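Local coordinates for protein beta-glucuronidase (uncultured Clostridium sp., PDB 6U7J) that probably hydrolyses beta-D-glucuronides as a family 2 glycoside hydrolase, releasing estrogens from their glucuronide conjugates in the gut, at residues 197-202 with 219-224; 226-231 with 241-246; 409-414 with 444-449; 458-463 with 496-501. One frame throughout, in Å; residues are numbered along the deposited sequence.

Contacts 1 and 2 each pair the two strands of a beta hairpin near its open end, in the all-beta domain preceding the barrel; both are partly buried, combine backbone pairing with charged side chains, and touch where Met245 packs on Thr220. Contacts 3 and 4 belong to the TIM barrel. Contact 3 is fully buried and parallel, with an apolar layer on the face toward the helices and buried hydroxyls on the face inside the barrel. Contact 4 is partly buried and has no strand pairing: a ring face and one lysine ammonium do the work. Asp463 OD2 accepts from Ile445 N, so the loop of contact 4 is tied to the strand that contact 3 pairs.

Contact 1. Residues 197-202 with 219-224; sequences YIEDIS and KTNAEE
Backbone pairing carries most of this antiparallel contact, and it is interrupted by a classic beta bulge. Glu199 and Asp200 both face Lys219, whose O takes two donors: Glu199 N at 2.6 Å, in the carbonyl plane, and Asp200 N at 3.2 Å, from above that plane. Lys219 N answers with a bond to Asp200 O (2.8 Å), while Ile198 and Thr220 form the non-hydrogen-bonded pair beyond the bulge.

A side-chain amide takes over where the strand pairing stops. Asn221 CG sits between its own N and carbonyl carbon (chi1 68°), which brings OD1 to 2.8 Å from Tyr197 N; ND2 of the same amide lies 3.5 Å from Tyr197 CE1 and bonds to Lys195 O. Thr220 OG1 accepts from Ala222 N at 3.0 Å, an ST turn that bends the chain away from the strand.

Charge plays a looser part. Glu199 reaches across, extended beyond CG, so that OE1 rests 3.1 Å from Lys219 CE, yet Lys219 NZ stays 4.4 Å from OE1, too far for a salt bridge. The carboxylate of Asp200 is taken up elsewhere, by a salt bridge from OD1 to Lys404 and a hydrogen bond between OD2 and Gln401.

The paired strands are 198-208 and 211-220. Ile198 and Ile201 pack on strands 265-271 and 274-280 of the facing sheet, and Asp200 ties the hairpin to the barrel helix 386-403 through Gln401.

Contact 2. Residues 226-231 with 241-246; sequences FIKVYI and ESNEMK. Unlike the reference sequence in segment 226-231: Phe226 (reference Ser).
A short salt bridge spans the two strands diagonally: Lys228 NZ lies 2.5 Å from Glu241 OE2. The lysine chain bends at chi2 (70°) and again at chi4, folding its ammonium over toward the partner strand, while Glu241 stays extended beyond CG. The same carboxylate oxygen lies at the edge of the Tyr230 ring, 3.3 Å from CE2 and near the ring plane, and the two side chains run alongside each other.

Next to this salt bridge the backbones pair. Val229 N gives to Ser242 O at 2.8 Å, nearly along the C=O axis, and Ser242 N returns a bond to Val229 O at 2.9 Å. Ser242 OG then accepts from Glu244 N (2.9 Å), an ST turn that takes the chain off the strand edge; the same hydroxyl is also bonded to Asp247.

On the buried side Ile227 CG2 packs 3.5 Å from Met245 CG, and Val229 CG2 lies 3.9 Å from Glu244 O. Ile227 also touches Ile218, and Val229 both Tyr216 and Ile218, of strand 211-220 in the facing sheet. Strands 227-232 and 238-242 thus form an antiparallel beta hairpin at one margin of a four-stranded sheet, in the immunoglobulin-like beta sandwich of family 2 glycoside hydrolases.

Contact 3. Residues 409-414 with 444-449; sequences VVMWSI and PITGTM
Trp412 CG and Ile445 CG1 both stand anti to their own carbonyl carbon (chi1 -53° for Trp412, -66° for Ile445), and a further bend at chi2 of Ile445 (-56°) carries its CD1 to the indole edge, 3.5 Å from Trp412 CD1. The strands they belong to, 409-416 and 445-449, are the parallel neighbours of a beta-alpha-beta unit in the TIM barrel, joined through helix 424-439.

Three backbone bonds alternate along the seam. Trp412 N gives to Pro444 O (3.1 Å), Thr446 N to Trp412 O (2.8 Å, nearly along the C=O axis), and Ile414 N to Thr446 O (2.9 Å).

On the face of Trp412 and Ile445 the packing is apolar, and Ile436 of helix 424-439 closes over both. Val409 CG1 covers one face of the indole, whose NE1 is bonded to Asp440; Ile414 CG2 adds to this layer 4.2 Å from Ile445 CG2. The other face of the sheet carries Ser413 and Thr446, buried inside the barrel, where each hydroxyl finds a partner beyond the seam: Ser413 OG in Glu362, Thr446 OG1 in the backbone O of Val464.

Met411, with CG anti to the backbone N and the chain bent at chi3, lies across Pro444, with SD 3.9 Å from Pro444 CB and 3.8 Å from Thr446 CG2.

Contact 4. Residues 458-463 with 496-501; sequences ISQFFD and EKYGKP
The Tyr498 ring is covered on both faces. Over one lies Ser459 CB in a CH-pi contact, 3.8 Å from the ring centroid, and over the opposite face its chain neighbour Lys497 lays CG 3.5 Å above the plane, toward the rim. The amide of Gln460 is turned almost parallel to the ring, 7° between planes, with OE1 3.6 Å from Tyr498 CE1; Gln460 N approaches the same carbon obliquely. That amide's NE2 also lies above one face of Phe461 and bonds to Lys457 O.

Tyr498 ends helix 480-498, and Gly499, with positive phi, turns the chain out of it toward strand 502-506, the usual helix-to-strand step of a TIM barrel. The partner segment is a loop with a 3-10 turn between strands 445-449 and 465-468, so the contact joins one helix's end to the loop entering the preceding strand.

Beyond the turn, Lys500 runs back across the loop, extended until chi4 (-69°) turns its tip. NZ bonds to Phe462 O at 2.8 Å, arriving nearly along the C=O axis, and CD and CE pass beside the same oxygen. Asp463 OD1 stays 5.5 Å from Lys500 NZ, and the carboxylate is engaged elsewhere, where OD2 forms a salt bridge with Arg437 of helix 424-439 and accepts from Ile445 N.

Contact 1. Residues 197-202 with 219-224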
loop_
_atom_site.group_PDB
_atom_site.type_symbol
_atom_site.label_atom_id
_atom_site.label_comp_id
_atom_site.label_asym_id
_atom_site.label_seq_id
_atom_site.Cartn_x
_atom_site.Cartn_y
_atom_site.Cartn_z
ATOM N N TYR B 197 49.655 -27.578 13.368
ATOM C CA TYR B 197 48.377 -27.495 12.677
ATOM C C TYR B 197 48.531 -26.935 11.270
ATOM O O TYR B 197 49.511 -26.255 10.935
ATOM C CB TYR B 197 47.404 -26.613 13.461
ATOM C CG TYR B 197 47.796 -25.158 13.420
ATOM C CD1 TYR B 197 48.733 -24.648 14.317
ATOM C CD2 TYR B 197 47.241 -24.292 12.479
ATOM C CE1 TYR B 197 49.096 -23.322 14.287
ATOM C CE2 TYR B 197 47.604 -22.958 12.437
ATOM C CZ TYR B 197 48.533 -22.479 13.339
ATOM O OH TYR B 197 48.899 -21.156 13.310
ATOM N N ILE B 198 47.493 -27.173 10.473
ATOM C CA ILE B 198 47.428 -26.695 9.099
ATOM C C ILE B 198 46.999 -25.231 9.104
ATOM O O ILE B 198 45.924 -24.891 9.615
ATOM C CB ILE B 198 46.466 -27.559 8.272
ATOM C CG1 ILE B 198 46.953 -29.013 8.265
ATOM C CG2 ILE B 198 46.328 -27.012 6.862
ATOM C CD1 ILE B 198 45.831 -30.032 8.144
ATOM N N GLU B 199 47.841 -24.363 8.528
ATOM C CA GLU B 199 47.622 -22.919 8.480
ATOM C C GLU B 199 46.894 -22.462 7.212
ATOM O O GLU B 199 45.964 -21.653 7.290
ATOM C CB GLU B 199 48.956 -22.172 8.576
ATOM C CG GLU B 199 49.840 -22.569 9.751
ATOM C CD GLU B 199 51.153 -21.783 9.791
ATOM O OE1 GLU B 199 51.712 -21.480 8.721
ATOM O OE2 GLU B 199 51.621 -21.452 10.897
ATOM N N ASP B 200 47.320 -22.936 6.042
ATOM C CA ASP B 200 46.807 -22.419 4.780
ATOM C C ASP B 200 46.804 -23.517 3.723
ATOM O O ASP B 200 47.685 -24.379 3.703
ATOM C CB ASP B 200 47.642 -21.228 4.300
ATOM C CG ASP B 200 46.928 -20.395 3.256
ATOM O OD1 ASP B 200 45.818 -20.788 2.835
ATOM O OD2 ASP B 200 47.476 -19.343 2.855
ATOM N N ILE B 201 45.798 -23.470 2.848
ATOM C CA ILE B 201 45.633 -24.395 1.731
ATOM C C ILE B 201 45.290 -23.584 0.492
ATOM O O ILE B 201 44.374 -22.754 0.529
ATOM C CB ILE B 201 44.510 -25.420 1.980
ATOM C CG1 ILE B 201 44.667 -26.138 3.315
ATOM C CG2 ILE B 201 44.405 -26.413 0.810
ATOM C CD1 ILE B 201 43.387 -26.860 3.717
ATOM N N SER B 202 45.991 -23.844 -0.610
ATOM C CA SER B 202 45.624 -23.310 -1.918
ATOM C C SER B 202 45.480 -24.444 -2.923
ATOM O O SER B 202 46.361 -25.310 -3.020
ATOM C CB SER B 202 46.647 -22.290 -2.415
ATOM O OG SER B 202 46.947 -21.362 -1.402
ATOM N N LYS B 219 50.269 -25.417 4.038
ATOM C CA LYS B 219 51.176 -24.684 4.900
ATOM C C LYS B 219 50.841 -25.055 6.333
ATOM O O LYS B 219 49.678 -24.996 6.734
ATOM C CB LYS B 219 51.041 -23.177 4.666
ATOM C CG LYS B 219 51.957 -22.272 5.472
ATOM C CD LYS B 219 51.774 -20.806 4.984
ATOM C CE LYS B 219 51.818 -19.760 6.118
ATOM N NZ LYS B 219 52.351 -18.419 5.685
ATOM N N THR B 220 51.847 -25.501 7.079
ATOM C CA THR B 220 51.731 -25.791 8.498
ATOM C C THR B 220 52.762 -24.975 9.267
ATOM O O THR B 220 53.648 -24.341 8.687
ATOM C CB THR B 220 51.939 -27.283 8.792
ATOM O OG1 THR B 220 53.343 -27.567 8.821
ATOM C CG2 THR B 220 51.265 -28.153 7.753
ATOM N N ASN B 221 52.640 -24.999 10.595
ATOM C CA ASN B 221 53.634 -24.394 11.467
ATOM C C ASN B 221 54.717 -25.388 11.896
ATOM O O ASN B 221 55.390 -25.147 12.899
ATOM C CB ASN B 221 52.962 -23.768 12.697
ATOM C CG ASN B 221 52.353 -24.800 13.630
ATOM O OD1 ASN B 221 51.902 -25.856 13.196
ATOM N ND2 ASN B 221 52.336 -24.496 14.925
ATOM N N ALA B 222 54.896 -26.497 11.152
ATOM C CA ALA B 222 55.973 -27.483 11.362
ATOM C C ALA B 222 56.220 -28.199 10.025
ATOM O O ALA B 222 55.819 -29.349 9.804
ATOM C CB ALA B 222 55.635 -28.470 12.482
ATOM N N GLU B 223 56.914 -27.504 9.115
ATOM C CA GLU B 223 57.065 -27.914 7.715
ATOM C C GLU B 223 57.950 -29.142 7.494
ATOM O O GLU B 223 58.655 -29.216 6.478
ATOM C CB GLU B 223 57.650 -26.760 6.891
ATOM C CG GLU B 223 57.004 -25.401 7.107
ATOM C CD GLU B 223 56.766 -24.647 5.798
ATOM O OE1 GLU B 223 55.780 -23.878 5.734
ATOM O OE2 GLU B 223 57.564 -24.819 4.842
ATOM N N GLU B 224 57.951 -30.099 8.417
ATOM C CA GLU B 224 58.842 -31.253 8.316
ATOM C C GLU B 224 58.238 -32.539 8.845
ATOM O O GLU B 224 58.710 -33.617 8.462
ATOM C CB GLU B 224 60.166 -30.999 9.053
ATOM C CG GLU B 224 60.019 -30.566 10.515
ATOM C CD GLU B 224 59.442 -29.168 10.674
ATOM O OE1 GLU B 224 58.877 -28.871 11.749
ATOM O OE2 GLU B 224 59.559 -28.364 9.722
#

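Contact 2. Residues 226-231 with 241-246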
loop_
_atom_site.group_PDB
_atom_site.type_symbol
_atom_site.label_atom_id
_atom_site.label_comp_id
_atom_site.label_asym_id
_atom_site.label_seq_id
_atom_site.Cartn_x
_atom_site.Cartn_y
_atom_site.Cartn_z
ATOM N N PHE B 226 55.336 -35.450 8.907
ATOM C CA PHE B 226 54.773 -36.131 7.754
ATOM C C PHE B 226 53.310 -35.741 7.588
ATOM O O PHE B 226 52.603 -35.507 8.572
ATOM C CB PHE B 226 54.926 -37.649 7.908
ATOM C CG PHE B 226 56.367 -38.107 8.068
ATOM C CD1 PHE B 226 56.964 -38.918 7.111
ATOM C CD2 PHE B 226 57.121 -37.725 9.174
ATOM C CE1 PHE B 226 58.286 -39.334 7.255
ATOM C CE2 PHE B 226 58.435 -38.131 9.321
ATOM C CZ PHE B 226 59.019 -38.939 8.361
ATOM N N ILE B 227 52.866 -35.653 6.334
ATOM C CA ILE B 227 51.500 -35.268 6.003
ATOM C C ILE B 227 50.900 -36.308 5.064
ATOM O O ILE B 227 51.599 -36.896 4.232
ATOM C CB ILE B 227 51.444 -33.858 5.367
ATOM C CG1 ILE B 227 50.052 -33.236 5.547
ATOM C CG2 ILE B 227 51.843 -33.908 3.894
ATOM C CD1 ILE B 227 50.019 -31.741 5.290
ATOM N N LYS B 228 49.597 -36.548 5.224
ATOM C CA LYS B 228 48.817 -37.416 4.351
ATOM C C LYS B 228 47.694 -36.592 3.729
ATOM O O LYS B 228 46.997 -35.847 4.433
ATOM C CB LYS B 228 48.243 -38.621 5.116
ATOM C CG LYS B 228 47.799 -39.797 4.228
ATOM C CD LYS B 228 48.997 -40.532 3.576
ATOM C CE LYS B 228 48.720 -42.025 3.320
ATOM N NZ LYS B 228 48.081 -42.335 1.992
ATOM N N VAL B 229 47.532 -36.714 2.413
ATOM C CA VAL B 229 46.596 -35.900 1.649
ATOM C C VAL B 229 45.766 -36.824 0.772
ATOM O O VAL B 229 46.312 -37.508 -0.100
ATOM C CB VAL B 229 47.312 -34.851 0.781
ATOM C CG1 VAL B 229 46.321 -34.152 -0.142
ATOM C CG2 VAL B 229 48.028 -33.856 1.646
ATOM N N TYR B 230 44.456 -36.841 0.996
ATOM C CA TYR B 230 43.531 -37.582 0.156
ATOM C C TYR B 230 42.666 -36.611 -0.634
ATOM O O TYR B 230 42.325 -35.518 -0.164
ATOM C CB TYR B 230 42.612 -38.495 0.975
ATOM C CG TYR B 230 43.284 -39.470 1.921
ATOM C CD1 TYR B 230 43.322 -39.223 3.288
ATOM C CD2 TYR B 230 43.843 -40.657 1.457
ATOM C CE1 TYR B 230 43.913 -40.114 4.160
ATOM C CE2 TYR B 230 44.435 -41.556 2.325
ATOM C CZ TYR B 230 44.467 -41.283 3.678
ATOM O OH TYR B 230 45.053 -42.174 4.562
ATOM N N ILE B 231 42.293 -37.023 -1.832
ATOM C CA ILE B 231 41.268 -36.337 -2.595
ATOM C C ILE B 231 40.088 -37.288 -2.663
ATOM O O ILE B 231 40.192 -38.379 -3.243
ATOM C CB ILE B 231 41.762 -35.923 -3.984
ATOM C CG1 ILE B 231 42.924 -34.940 -3.830
ATOM C CG2 ILE B 231 40.626 -35.310 -4.785
ATOM C CD1 ILE B 231 43.196 -34.110 -5.059
ATOM N N GLU B 241 45.945 -39.796 -3.695
ATOM C CA GLU B 241 46.676 -39.861 -2.430
ATOM C C GLU B 241 48.043 -39.225 -2.597
ATOM O O GLU B 241 48.658 -39.316 -3.661
ATOM C CB GLU B 241 46.898 -41.291 -1.938
ATOM C CG GLU B 241 45.748 -41.905 -1.203
ATOM C CD GLU B 241 46.086 -43.289 -0.702
ATOM O OE1 GLU B 241 46.020 -44.241 -1.512
ATOM O OE2 GLU B 241 46.438 -43.418 0.491
ATOM N N SER B 242 48.536 -38.618 -1.526
ATOM C CA SER B 242 49.895 -38.109 -1.568
ATOM C C SER B 242 50.378 -37.854 -0.152
ATOM O O SER B 242 49.582 -37.591 0.759
ATOM C CB SER B 242 50.000 -36.833 -2.403
ATOM O OG SER B 242 51.314 -36.293 -2.336
ATOM N N ASN B 243 51.697 -37.967 0.015
ATOM C CA ASN B 243 52.391 -37.580 1.236
ATOM C C ASN B 243 53.131 -36.266 1.059
ATOM O O ASN B 243 53.940 -35.896 1.915
ATOM C CB ASN B 243 53.366 -38.677 1.666
ATOM C CG ASN B 243 52.760 -40.053 1.567
ATOM O OD1 ASN B 243 51.879 -40.406 2.349
ATOM N ND2 ASN B 243 53.212 -40.838 0.589
ATOM N N GLU B 244 52.876 -35.565 -0.040
ATOM C CA GLU B 244 53.540 -34.309 -0.331
ATOM C C GLU B 244 52.717 -33.137 0.188
ATOM O O GLU B 244 51.485 -33.132 0.087
ATOM C CB GLU B 244 53.761 -34.175 -1.839
ATOM C CG GLU B 244 54.710 -35.229 -2.408
ATOM C CD GLU B 244 56.049 -35.246 -1.683
ATOM O OE1 GLU B 244 56.806 -34.251 -1.793
ATOM O OE2 GLU B 244 56.328 -36.245 -0.984
ATOM N N MET B 245 53.408 -32.144 0.746
ATOM C CA MET B 245 52.750 -30.920 1.182
ATOM C C MET B 245 52.418 -29.990 0.025
ATOM O O MET B 245 51.503 -29.167 0.142
ATOM C CB MET B 245 53.625 -30.195 2.195
ATOM C CG MET B 245 53.499 -30.805 3.567
ATOM S SD MET B 245 53.600 -29.603 4.877
ATOM C CE MET B 245 54.349 -30.576 6.183
ATOM N N LYS B 246 53.150 -30.103 -1.076
ATOM C CA LYS B 246 52.890 -29.367 -2.301
ATOM C C LYS B 246 52.998 -30.382 -3.425
ATOM O O LYS B 246 54.040 -31.032 -3.574
ATOM C CB LYS B 246 53.886 -28.214 -2.471
ATOM C CG LYS B 246 53.868 -27.552 -3.836
ATOM C CD LYS B 246 54.845 -26.384 -3.890
ATOM C CE LYS B 246 54.592 -25.511 -5.117
ATOM N NZ LYS B 246 54.901 -24.065 -4.868
#

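Contact 3. Residues 409-414 with 444-449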
loop_
_atom_site.group_PDB
_atom_site.type_symbol
_atom_site.label_atom_id
_atom_site.label_comp_id
_atom_site.label_asym_id
_atom_site.label_seq_id
_atom_site.Cartn_x
_atom_site.Cartn_y
_atom_site.Cartn_z
ATOM N N VAL B 409 33.506 -18.543 -7.467
ATOM C CA VAL B 409 34.056 -17.253 -7.865
ATOM C C VAL B 409 34.741 -17.371 -9.222
ATOM O O VAL B 409 35.764 -18.046 -9.349
ATOM C CB VAL B 409 35.025 -16.711 -6.818
ATOM C CG1 VAL B 409 35.729 -15.435 -7.318
ATOM C CG2 VAL B 409 34.274 -16.446 -5.539
ATOM N N VAL B 410 34.198 -16.706 -10.251
ATOM C CA VAL B 410 34.826 -16.762 -11.565
ATOM C C VAL B 410 35.446 -15.444 -11.972
ATOM O O VAL B 410 36.083 -15.377 -13.041
ATOM C CB VAL B 410 33.849 -17.256 -12.647
ATOM C CG1 VAL B 410 33.217 -18.580 -12.202
ATOM C CG2 VAL B 410 32.789 -16.182 -12.966
ATOM N N MET B 411 35.330 -14.403 -11.155
ATOM C CA MET B 411 35.865 -13.113 -11.556
ATOM C C MET B 411 35.945 -12.208 -10.333
ATOM O O MET B 411 35.123 -12.318 -9.422
ATOM C CB MET B 411 34.993 -12.482 -12.657
ATOM C CG MET B 411 35.534 -11.169 -13.228
ATOM S SD MET B 411 34.918 -10.783 -14.895
ATOM C CE MET B 411 33.150 -10.765 -14.614
ATOM N N TRP B 412 36.962 -11.336 -10.312
ATOM C CA TRP B 412 37.122 -10.341 -9.258
ATOM C C TRP B 412 36.700 -8.992 -9.810
ATOM O O TRP B 412 37.165 -8.590 -10.878
ATOM C CB TRP B 412 38.570 -10.226 -8.755
ATOM C CG TRP B 412 39.221 -11.507 -8.310
ATOM C CD1 TRP B 412 40.228 -12.155 -8.937
ATOM C CD2 TRP B 412 38.929 -12.269 -7.128
ATOM N NE1 TRP B 412 40.569 -13.290 -8.247
ATOM C CE2 TRP B 412 39.788 -13.388 -7.131
ATOM C CE3 TRP B 412 38.011 -12.125 -6.078
ATOM C CZ2 TRP B 412 39.764 -14.360 -6.130
ATOM C CZ3 TRP B 412 37.983 -13.091 -5.084
ATOM C CH2 TRP B 412 38.858 -14.193 -5.115
ATOM N N SER B 413 35.841 -8.289 -9.081
ATOM C CA SER B 413 35.566 -6.895 -9.379
ATOM C C SER B 413 36.282 -6.052 -8.340
ATOM O O SER B 413 36.089 -6.255 -7.139
ATOM C CB SER B 413 34.067 -6.589 -9.378
ATOM O OG SER B 413 33.869 -5.192 -9.347
ATOM N N ILE B 414 37.101 -5.106 -8.801
ATOM C CA ILE B 414 38.009 -4.392 -7.912
ATOM C C ILE B 414 37.480 -3.036 -7.499
ATOM O O ILE B 414 38.106 -2.380 -6.646
ATOM C CB ILE B 414 39.399 -4.221 -8.561
ATOM C CG1 ILE B 414 39.272 -3.379 -9.822
ATOM C CG2 ILE B 414 40.008 -5.591 -8.862
ATOM C CD1 ILE B 414 40.586 -2.805 -10.302
ATOM N N PRO B 444 39.585 -13.854 -14.372
ATOM C CA PRO B 444 39.428 -12.520 -14.966
ATOM C C PRO B 444 39.192 -11.441 -13.915
ATOM O O PRO B 444 38.702 -11.700 -12.816
ATOM C CB PRO B 444 38.192 -12.672 -15.860
ATOM C CG PRO B 444 37.973 -14.113 -16.003
ATOM C CD PRO B 444 38.643 -14.845 -14.903
ATOM N N ILE B 445 39.515 -10.208 -14.302
ATOM C CA ILE B 445 39.472 -9.019 -13.462
ATOM C C ILE B 445 38.525 -8.022 -14.118
ATOM O O ILE B 445 38.531 -7.886 -15.346
ATOM C CB ILE B 445 40.886 -8.405 -13.324
ATOM C CG1 ILE B 445 41.809 -9.339 -12.556
ATOM C CG2 ILE B 445 40.833 -7.035 -12.685
ATOM C CD1 ILE B 445 41.271 -9.707 -11.230
ATOM N N THR B 446 37.724 -7.313 -13.311
ATOM C CA THR B 446 36.865 -6.254 -13.842
ATOM C C THR B 446 36.610 -5.188 -12.779
ATOM O O THR B 446 37.111 -5.256 -11.652
ATOM C CB THR B 446 35.533 -6.807 -14.367
ATOM O OG1 THR B 446 34.810 -5.766 -15.036
ATOM C CG2 THR B 446 34.671 -7.332 -13.231
ATOM N N GLY B 447 35.850 -4.177 -13.187
ATOM C CA GLY B 447 35.317 -3.132 -12.329
ATOM C C GLY B 447 34.204 -2.475 -13.117
ATOM O O GLY B 447 34.210 -2.507 -14.350
ATOM N N THR B 448 33.228 -1.907 -12.413
ATOM C CA THR B 448 32.049 -1.404 -13.098
ATOM C C THR B 448 32.164 0.090 -13.362
ATOM O O THR B 448 32.702 0.851 -12.556
ATOM C CB THR B 448 30.761 -1.678 -12.315
ATOM O OG1 THR B 448 30.724 -0.849 -11.142
ATOM C CG2 THR B 448 30.677 -3.142 -11.933
ATOM N N MET B 449 31.607 0.499 -14.498
ATOM C CA MET B 449 31.704 1.855 -15.008
ATOM C C MET B 449 30.403 2.605 -14.806
ATOM O O MET B 449 29.315 2.056 -15.016
ATOM C CB MET B 449 32.011 1.848 -16.510
ATOM C CG MET B 449 33.361 1.281 -16.883
ATOM S SD MET B 449 34.630 2.457 -16.447
ATOM C CE MET B 449 35.305 1.651 -14.992
#

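Contact 4. Residues 458-463 with 496-501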
loop_
_atom_site.group_PDB
_atom_site.type_symbol
_atom_site.label_atom_id
_atom_site.label_comp_id
_atom_site.label_asym_id
_atom_site.label_seq_id
_atom_site.Cartn_x
_atom_site.Cartn_y
_atom_site.Cartn_z
ATOM N N ILE B 458 40.329 3.593 -17.503
ATOM C CA ILE B 458 40.874 2.450 -16.775
ATOM C C ILE B 458 40.408 1.095 -17.304
ATOM O O ILE B 458 41.013 0.065 -16.983
ATOM C CB ILE B 458 40.560 2.551 -15.267
ATOM C CG1 ILE B 458 39.076 2.269 -14.986
ATOM C CG2 ILE B 458 40.985 3.903 -14.710
ATOM C CD1 ILE B 458 38.784 2.006 -13.492
ATOM N N SER B 459 39.352 1.056 -18.116
ATOM C CA SER B 459 38.798 -0.249 -18.473
ATOM C C SER B 459 39.735 -1.064 -19.355
ATOM O O SER B 459 39.560 -2.288 -19.447
ATOM C CB SER B 459 37.438 -0.112 -19.166
ATOM O OG SER B 459 36.426 0.172 -18.212
ATOM N N GLN B 460 40.728 -0.432 -19.991
ATOM C CA GLN B 460 41.715 -1.200 -20.748
ATOM C C GLN B 460 42.447 -2.222 -19.877
ATOM O O GLN B 460 42.971 -3.204 -20.411
ATOM C CB GLN B 460 42.727 -0.266 -21.415
ATOM C CG GLN B 460 43.614 0.507 -20.439
ATOM C CD GLN B 460 42.957 1.800 -19.978
ATOM O OE1 GLN B 460 41.768 2.014 -20.212
ATOM N NE2 GLN B 460 43.725 2.664 -19.318
ATOM N N PHE B 461 42.478 -2.030 -18.554
ATOM C CA PHE B 461 43.168 -2.962 -17.670
ATOM C C PHE B 461 42.345 -4.201 -17.341
ATOM O O PHE B 461 42.889 -5.134 -16.741
ATOM C CB PHE B 461 43.567 -2.266 -16.358
ATOM C CG PHE B 461 44.416 -1.030 -16.555
ATOM C CD1 PHE B 461 45.565 -1.072 -17.323
ATOM C CD2 PHE B 461 44.058 0.174 -15.972
ATOM C CE1 PHE B 461 46.341 0.067 -17.509
ATOM C CE2 PHE B 461 44.834 1.313 -16.151
ATOM C CZ PHE B 461 45.977 1.257 -16.922
ATOM N N PHE B 462 41.067 -4.243 -17.713
ATOM C CA PHE B 462 40.177 -5.320 -17.299
ATOM C C PHE B 462 40.082 -6.382 -18.384
ATOM O O PHE B 462 40.382 -6.138 -19.551
ATOM C CB PHE B 462 38.767 -4.788 -16.987
ATOM C CG PHE B 462 38.732 -3.734 -15.919
ATOM C CD1 PHE B 462 39.682 -3.713 -14.903
ATOM C CD2 PHE B 462 37.737 -2.769 -15.921
ATOM C CE1 PHE B 462 39.644 -2.740 -13.910
ATOM C CE2 PHE B 462 37.688 -1.798 -14.932
ATOM C CZ PHE B 462 38.646 -1.779 -13.928
ATOM N N ASP B 463 39.644 -7.570 -17.978
ATOM C CA ASP B 463 39.353 -8.646 -18.913
ATOM C C ASP B 463 37.913 -8.613 -19.406
ATOM O O ASP B 463 37.628 -9.086 -20.516
ATOM C CB ASP B 463 39.660 -9.990 -18.256
ATOM C CG ASP B 463 41.088 -10.045 -17.702
ATOM O OD1 ASP B 463 42.034 -9.865 -18.502
ATOM O OD2 ASP B 463 41.273 -10.235 -16.480
ATOM N N GLU B 496 33.613 -1.065 -29.148
ATOM C CA GLU B 496 34.575 -0.550 -30.113
ATOM C C GLU B 496 35.801 0.027 -29.413
ATOM O O GLU B 496 36.927 -0.139 -29.894
ATOM C CB GLU B 496 33.905 0.491 -31.014
ATOM C CG GLU B 496 33.173 -0.130 -32.204
ATOM C CD GLU B 496 32.326 0.871 -32.979
ATOM O OE1 GLU B 496 32.167 2.018 -32.502
ATOM O OE2 GLU B 496 31.808 0.509 -34.065
ATOM N N LYS B 497 35.610 0.664 -28.250
ATOM C CA LYS B 497 36.718 1.359 -27.599
ATOM C C LYS B 497 37.713 0.389 -26.971
ATOM O O LYS B 497 38.920 0.659 -26.965
ATOM C CB LYS B 497 36.191 2.335 -26.549
ATOM C CG LYS B 497 37.291 2.979 -25.715
ATOM C CD LYS B 497 36.845 4.251 -24.990
ATOM C CE LYS B 497 38.067 4.976 -24.430
ATOM N NZ LYS B 497 37.757 5.793 -23.229
ATOM N N TYR B 498 37.237 -0.744 -26.437
ATOM C CA TYR B 498 38.092 -1.645 -25.672
ATOM C C TYR B 498 38.184 -3.057 -26.223
ATOM O O TYR B 498 39.101 -3.787 -25.829
ATOM C CB TYR B 498 37.628 -1.732 -24.203
ATOM C CG TYR B 498 37.710 -0.417 -23.465
ATOM C CD1 TYR B 498 38.926 0.072 -23.020
ATOM C CD2 TYR B 498 36.572 0.339 -23.229
ATOM C CE1 TYR B 498 39.017 1.279 -22.359
ATOM C CE2 TYR B 498 36.647 1.554 -22.553
ATOM C CZ TYR B 498 37.879 2.012 -22.116
ATOM O OH TYR B 498 37.972 3.212 -21.455
ATOM N N GLY B 499 37.259 -3.479 -27.082
ATOM C CA GLY B 499 37.415 -4.764 -27.728
ATOM C C GLY B 499 37.199 -5.964 -26.838
ATOM O O GLY B 499 37.666 -7.055 -27.168
ATOM N N LYS B 500 36.484 -5.803 -25.733
ATOM C CA LYS B 500 36.258 -6.860 -24.763
ATOM C C LYS B 500 34.774 -7.203 -24.667
ATOM O O LYS B 500 33.916 -6.404 -25.063
ATOM C CB LYS B 500 36.789 -6.420 -23.388
ATOM C CG LYS B 500 38.324 -6.313 -23.320
ATOM C CD LYS B 500 38.748 -5.424 -22.171
ATOM C CE LYS B 500 40.158 -4.866 -22.370
ATOM N NZ LYS B 500 41.165 -5.945 -22.251
ATOM N N PRO B 501 34.434 -8.387 -24.152
ATOM C CA PRO B 501 33.028 -8.674 -23.843
ATOM C C PRO B 501 32.497 -7.713 -22.788
ATOM O O PRO B 501 33.250 -7.192 -21.954
ATOM C CB PRO B 501 33.054 -10.115 -23.319
ATOM C CG PRO B 501 34.384 -10.670 -23.690
ATOM C CD PRO B 501 35.322 -9.507 -23.799
#